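Local atomic coordinates of monomethylamine methyltransferase MtmB1 (Methanosarcina barkeri, PDB entry 1NTH), a protein that catalyses transfer of the methyl group from monomethylamine to the corrinoid cofactor of its partner protein MtmC, a step in methanogenesis from methylamine. Residues F3-S6 and F7-Y10; E176-A179 and A180-T184; I246-Y249 and K250-D254. All blocks are in the same frame, centred on the assembly; numbering follows the deposited sequence.

Contact 1: F3-S6 and F7-Y10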
# COMPACT_ATOMS: atom_id res chain seq x y z
N PHE A 3 -17.70 17.93 31.91
CA PHE A 3 -17.97 18.46 30.57
C PHE A 3 -18.96 17.58 29.81
O PHE A 3 -19.11 16.39 30.11
CB PHE A 3 -16.65 18.58 29.79
CG PHE A 3 -15.83 17.32 29.78
CD1 PHE A 3 -15.95 16.39 28.75
CD2 PHE A 3 -14.92 17.05 30.81
CE1 PHE A 3 -15.18 15.22 28.74
CE2 PHE A 3 -14.15 15.89 30.81
CZ PHE A 3 -14.28 14.97 29.77
N ARG A 4 -19.67 18.16 28.85
CA ARG A 4 -20.63 17.38 28.07
C ARG A 4 -19.89 16.40 27.17
O ARG A 4 -20.21 15.21 27.13
CB ARG A 4 -21.53 18.29 27.23
CG ARG A 4 -22.69 17.54 26.57
CD ARG A 4 -23.73 18.47 25.96
NE ARG A 4 -23.31 19.03 24.68
CZ ARG A 4 -24.03 18.96 23.56
NH1 ARG A 4 -25.20 18.35 23.57
NH2 ARG A 4 -23.57 19.50 22.44
N LYS A 5 -18.89 16.91 26.45
CA LYS A 5 -18.09 16.08 25.57
C LYS A 5 -16.74 16.75 25.39
O LYS A 5 -16.62 17.96 25.59
CB LYS A 5 -18.77 15.92 24.20
CG LYS A 5 -18.91 17.22 23.42
CD LYS A 5 -19.52 17.00 22.04
CE LYS A 5 -18.57 16.23 21.11
NZ LYS A 5 -17.32 16.99 20.82
N SER A 6 -15.72 15.98 25.03
CA SER A 6 -14.41 16.57 24.81
C SER A 6 -14.59 17.61 23.71
O SER A 6 -15.20 17.33 22.68
CB SER A 6 -13.40 15.50 24.38
OG SER A 6 -13.13 14.60 25.44
N PHE A 7 -14.07 18.80 23.95
CA PHE A 7 -14.21 19.89 23.00
C PHE A 7 -13.46 19.68 21.69
O PHE A 7 -12.34 19.17 21.68
CB PHE A 7 -13.72 21.19 23.64
CG PHE A 7 -14.04 22.42 22.85
CD1 PHE A 7 -15.24 23.10 23.06
CD2 PHE A 7 -13.17 22.87 21.87
CE1 PHE A 7 -15.55 24.22 22.30
CE2 PHE A 7 -13.48 23.99 21.10
CZ PHE A 7 -14.67 24.67 21.32
N ASP A 8 -14.09 20.06 20.58
CA ASP A 8 -13.45 19.95 19.27
C ASP A 8 -13.90 21.08 18.35
O ASP A 8 -14.74 21.91 18.73
CB ASP A 8 -13.72 18.58 18.62
CG ASP A 8 -15.19 18.28 18.45
OD1 ASP A 8 -15.98 19.22 18.22
OD2 ASP A 8 -15.56 17.08 18.52
N CYS A 9 -13.33 21.12 17.15
CA CYS A 9 -13.65 22.16 16.17
C CYS A 9 -15.13 22.28 15.85
O CYS A 9 -15.61 23.36 15.49
CB CYS A 9 -12.86 21.91 14.87
SG CYS A 9 -13.11 20.27 14.13
N TYR A 10 -15.87 21.18 15.98
CA TYR A 10 -17.30 21.20 15.70
C TYR A 10 -18.03 21.98 16.78
O TYR A 10 -18.94 22.75 16.49
CB TYR A 10 -17.84 19.77 15.60
CG TYR A 10 -17.11 18.97 14.55
CD1 TYR A 10 -16.11 18.05 14.91
CD2 TYR A 10 -17.36 19.16 13.19
CE1 TYR A 10 -15.39 17.36 13.94
CE2 TYR A 10 -16.64 18.47 12.22
CZ TYR A 10 -15.66 17.58 12.60
OH TYR A 10 -14.93 16.90 11.64
O HOH W 1 -19.07 18.32 18.79
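The backbone runs extended from K5 to D8 and turns helical at C9, so that D8 takes the N-cap position of helix 9-18 and K5 faces it from three residues earlier. K5 leaves the chain with CG between its backbone N and carbonyl carbon (chi1 64°), then bends at its last two torsions, and this curl brings the ammonium group alongside the chain to S6 O and D8. There K5 NZ donates to S6 O at 2.8 Å, almost straight in line with the carbonyl, and forms a salt bridge of 2.9 Å with D8 OD2. The lysine meets that oxygen from above the carboxylate plane, 61° out of it, and the two side chains cross at about a right angle. A water accepts from K5 NZ at 3.0 Å and donates to D8 OD1 at 3.3 Å, giving the pair a second, indirect link. D8 OD1 is also the capping oxygen: it takes a weak bond from Y10 N at 3.0 Å and a hydrogen bond from D11 N. The same charges have further mates, since K5 NZ also pairs with D11 and D8 OD2 with R165 of the third subunit. This gathering probably balances the buried charges; the aspartate ties the helix start to the third subunit, while the lysine's salt bridges stay within its own chain.

Contact 2: E176-A179 and A180-T184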
# COMPACT_ATOMS: atom_id res chain seq x y z
N GLU A 176 -3.48 27.94 -6.70
CA GLU A 176 -3.23 27.76 -5.27
C GLU A 176 -3.28 26.27 -4.95
O GLU A 176 -2.47 25.76 -4.18
CB GLU A 176 -4.28 28.50 -4.42
CG GLU A 176 -4.07 28.27 -2.93
CD GLU A 176 -5.15 28.88 -2.06
OE1 GLU A 176 -6.33 28.81 -2.44
OE2 GLU A 176 -4.80 29.41 -0.98
N VAL A 177 -4.24 25.57 -5.55
CA VAL A 177 -4.38 24.13 -5.34
C VAL A 177 -3.14 23.43 -5.91
O VAL A 177 -2.54 22.57 -5.25
CB VAL A 177 -5.64 23.57 -6.04
CG1 VAL A 177 -5.60 22.04 -6.10
CG2 VAL A 177 -6.89 24.01 -5.27
N LEU A 178 -2.75 23.81 -7.12
CA LEU A 178 -1.58 23.22 -7.76
C LEU A 178 -0.34 23.43 -6.88
O LEU A 178 0.44 22.50 -6.68
CB LEU A 178 -1.35 23.85 -9.14
CG LEU A 178 -0.12 23.36 -9.92
CD1 LEU A 178 -0.22 21.86 -10.15
CD2 LEU A 178 -0.02 24.10 -11.25
N ALA A 179 -0.17 24.64 -6.36
CA ALA A 179 0.99 24.93 -5.52
C ALA A 179 0.96 24.14 -4.21
O ALA A 179 1.99 23.68 -3.75
CB ALA A 179 1.06 26.44 -5.22
N ALA A 180 -0.23 23.99 -3.63
CA ALA A 180 -0.36 23.26 -2.37
C ALA A 180 0.12 21.82 -2.51
O ALA A 180 0.81 21.30 -1.63
CB ALA A 180 -1.82 23.28 -1.91
N LYS A 181 -0.24 21.17 -3.61
CA LYS A 181 0.19 19.79 -3.83
C LYS A 181 1.65 19.74 -4.28
O LYS A 181 2.44 18.94 -3.76
CB LYS A 181 -0.68 19.11 -4.90
CG LYS A 181 -2.15 18.98 -4.55
CD LYS A 181 -2.88 18.20 -5.63
CE LYS A 181 -4.40 18.23 -5.45
NZ LYS A 181 -4.87 17.53 -4.22
N THR A 182 1.99 20.61 -5.22
CA THR A 182 3.34 20.66 -5.78
C THR A 182 4.45 20.98 -4.79
O THR A 182 5.54 20.39 -4.83
CB THR A 182 3.39 21.68 -6.94
OG1 THR A 182 2.44 21.31 -7.94
CG2 THR A 182 4.78 21.73 -7.56
N GLU A 183 4.18 21.93 -3.90
CA GLU A 183 5.14 22.36 -2.88
C GLU A 183 5.83 21.18 -2.20
O GLU A 183 7.05 21.04 -2.25
CB GLU A 183 4.40 23.22 -1.85
CG GLU A 183 5.20 23.66 -0.65
CD GLU A 183 4.31 24.37 0.36
OE1 GLU A 183 4.08 23.82 1.46
OE2 GLU A 183 3.82 25.48 0.04
N THR A 184 5.05 20.32 -1.55
CA THR A 184 5.65 19.19 -0.85
C THR A 184 6.17 18.11 -1.80
O THR A 184 7.16 17.44 -1.48
CB THR A 184 4.67 18.58 0.17
OG1 THR A 184 4.38 19.56 1.17
CG2 THR A 184 5.27 17.35 0.85
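The flat group that matters here is the peptide carbonyl of L178, which T182 serves with two donors: T182 OG1 stands above the carbonyl plane, 41° out of it, while T182 N lies closer to the plane, tilted by 18°. Both belong to one turn of the alpha-helix 174-193, in a TIM-barrel protein. The hydroxyl bond, T182 OG1 to L178 O, is short at 2.6 Å, and the backbone bond from T182 N to the same oxygen measures 2.8 Å. With chi1 at -58°, T182 OG1 sits beside its own backbone N, which brings the hydroxyl back over the preceding turn. A valine here would probably cost L178 O its second donor and leave a methyl group facing the carbonyl that the hydroxyl now grips. The other i to i+4 backbone bonds are regular: A180 N donates to E176 O at 2.9 Å, K181 N to V177 O at 3.2 Å and E183 N to A179 O at 2.8 Å.

V177 and K181 lie side by side and point the same way, V177 CG1 packing against K181 CE at 4.0 Å. The lysine chain stays extended until its last torsion bends, and NZ bonds to S215 O and to N252 OD1 of the third subunit. E176 and E183 reach S209 and T206, respectively, both in the segment that follows the helix. L178 and T182 both pack on M193 of the fourth subunit, and between these two side chains L178 CD1 comes to within 3.5 Å of T182 OG1.

Contact 3: I246-Y249 and K250-D254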
# COMPACT_ATOMS: atom_id res chain seq x y z
N ILE A 246 -8.98 22.23 10.31
CA ILE A 246 -8.75 21.33 11.43
C ILE A 246 -9.58 20.06 11.27
O ILE A 246 -9.09 18.95 11.50
CB ILE A 246 -9.13 22.01 12.77
CG1 ILE A 246 -8.11 23.10 13.10
CG2 ILE A 246 -9.20 20.96 13.89
CD1 ILE A 246 -8.61 24.13 14.10
N ALA A 247 -10.84 20.21 10.87
CA ALA A 247 -11.72 19.06 10.68
C ALA A 247 -11.15 18.11 9.63
O ALA A 247 -11.26 16.89 9.74
CB ALA A 247 -13.11 19.52 10.25
N HIS A 248 -10.54 18.70 8.60
CA HIS A 248 -9.93 17.93 7.53
C HIS A 248 -8.71 17.15 8.02
O HIS A 248 -8.58 15.94 7.75
CB HIS A 248 -9.54 18.87 6.39
CG HIS A 248 -8.60 18.26 5.40
ND1 HIS A 248 -7.30 18.69 5.26
CD2 HIS A 248 -8.77 17.26 4.51
CE1 HIS A 248 -6.70 17.97 4.32
NE2 HIS A 248 -7.57 17.10 3.85
N TYR A 249 -7.82 17.82 8.75
CA TYR A 249 -6.62 17.16 9.27
C TYR A 249 -7.02 15.99 10.18
O TYR A 249 -6.45 14.90 10.10
CB TYR A 249 -5.76 18.15 10.07
CG TYR A 249 -5.10 19.25 9.27
CD1 TYR A 249 -4.64 20.40 9.91
CD2 TYR A 249 -4.90 19.15 7.89
CE1 TYR A 249 -3.99 21.42 9.21
CE2 TYR A 249 -4.25 20.17 7.17
CZ TYR A 249 -3.80 21.30 7.85
OH TYR A 249 -3.15 22.32 7.17
N LYS A 250 -7.99 16.23 11.07
CA LYS A 250 -8.45 15.19 11.98
C LYS A 250 -9.02 14.01 11.21
O LYS A 250 -8.75 12.85 11.54
CB LYS A 250 -9.52 15.75 12.92
CG LYS A 250 -9.00 16.75 13.95
CD LYS A 250 -10.13 17.53 14.60
CE LYS A 250 -11.07 16.65 15.41
NZ LYS A 250 -10.39 16.06 16.60
N GLY A 251 -9.82 14.32 10.19
CA GLY A 251 -10.44 13.27 9.39
C GLY A 251 -9.48 12.42 8.59
O GLY A 251 -9.87 11.35 8.10
N ASN A 252 -8.24 12.88 8.45
CA ASN A 252 -7.21 12.16 7.70
C ASN A 252 -6.16 11.55 8.63
O ASN A 252 -5.17 10.97 8.17
CB ASN A 252 -6.51 13.10 6.71
CG ASN A 252 -7.29 13.28 5.40
OD1 ASN A 252 -8.43 12.85 5.28
ND2 ASN A 252 -6.66 13.93 4.43
N SER A 253 -6.36 11.69 9.94
CA SER A 253 -5.42 11.17 10.93
C SER A 253 -4.04 11.82 10.76
O SER A 253 -3.00 11.17 10.94
CB SER A 253 -5.30 9.64 10.81
OG SER A 253 -4.79 9.06 12.01
N ASP A 254 -4.03 13.10 10.40
CA ASP A 254 -2.79 13.85 10.21
C ASP A 254 -2.22 14.40 11.51
O ASP A 254 -2.96 14.77 12.42
CB ASP A 254 -3.01 15.07 9.29
CG ASP A 254 -3.27 14.70 7.85
OD1 ASP A 254 -2.70 13.70 7.37
OD2 ASP A 254 -4.01 15.44 7.18
O HOH W 2 -8.08 14.63 1.99
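At the C-terminal end of helix 240-251, the carbonyls of I246 to Y249 take their bonds from the residues that follow. K250 N donates to I246 O at 3.0 Å, nearly straight at 169°, and G251 N follows onto A247 O, also at 3.0 Å. The side chains of I246 and K250 run alongside each other, I246 CG2 against K250 CD at 3.6 Å, before the lysine bends away to S290. Beyond G251 the chain leaves the helix through a Schellman motif: S253 has positive phi, D254 N reaches back to Y249 O at 3.0 Å, and S253 N donates to K250 O at 3.1 Å. Y249 O is gripped twice, as N252 N also donates to it, and the two donors arrive from opposite faces of the carbonyl plane. The turn feeds strand 255-259 and completes a right-handed beta-alpha-beta crossover of the TIM barrel from strand 227-231, where the Y249 hydroxyl bonds to E229 O. The side chains of Y249 and D254 cross at about a right angle. In the pair H248 and N252, H248 CG is anti to its backbone N (chi1 165°), which swings the imidazole out toward N252; ring and amide planes are 64° apart. A water at the imidazole edge bridges them, 3.1 Å from H248 NE2 and accepting from N252 ND2 at 2.9 Å. N252 ND2 also bonds to D217, its OD1 being taken up by K181 of the third subunit.

How the contacts relate
Following the chain from the N terminus, contacts 1, 2 and 3 come strictly in series; each is a local turn or helix segment, so none closes a long loop and none nests in or crosses another. Contact 1 starts helix 9-18, contact 2 lies within helix 174-193, and contact 3 ends helix 240-251. Within one chain contacts 1 and 3 pack together, with C9 and Y10 against I246, A247 and K250, which joins the N-terminal helix to the barrel. Contact 2 touches neither in its own chain, its nearest atoms being about 9 Å from contact 3, yet its helix packs on both in a neighbouring subunit of the hexamer: L178 on Y10, V177 on H248.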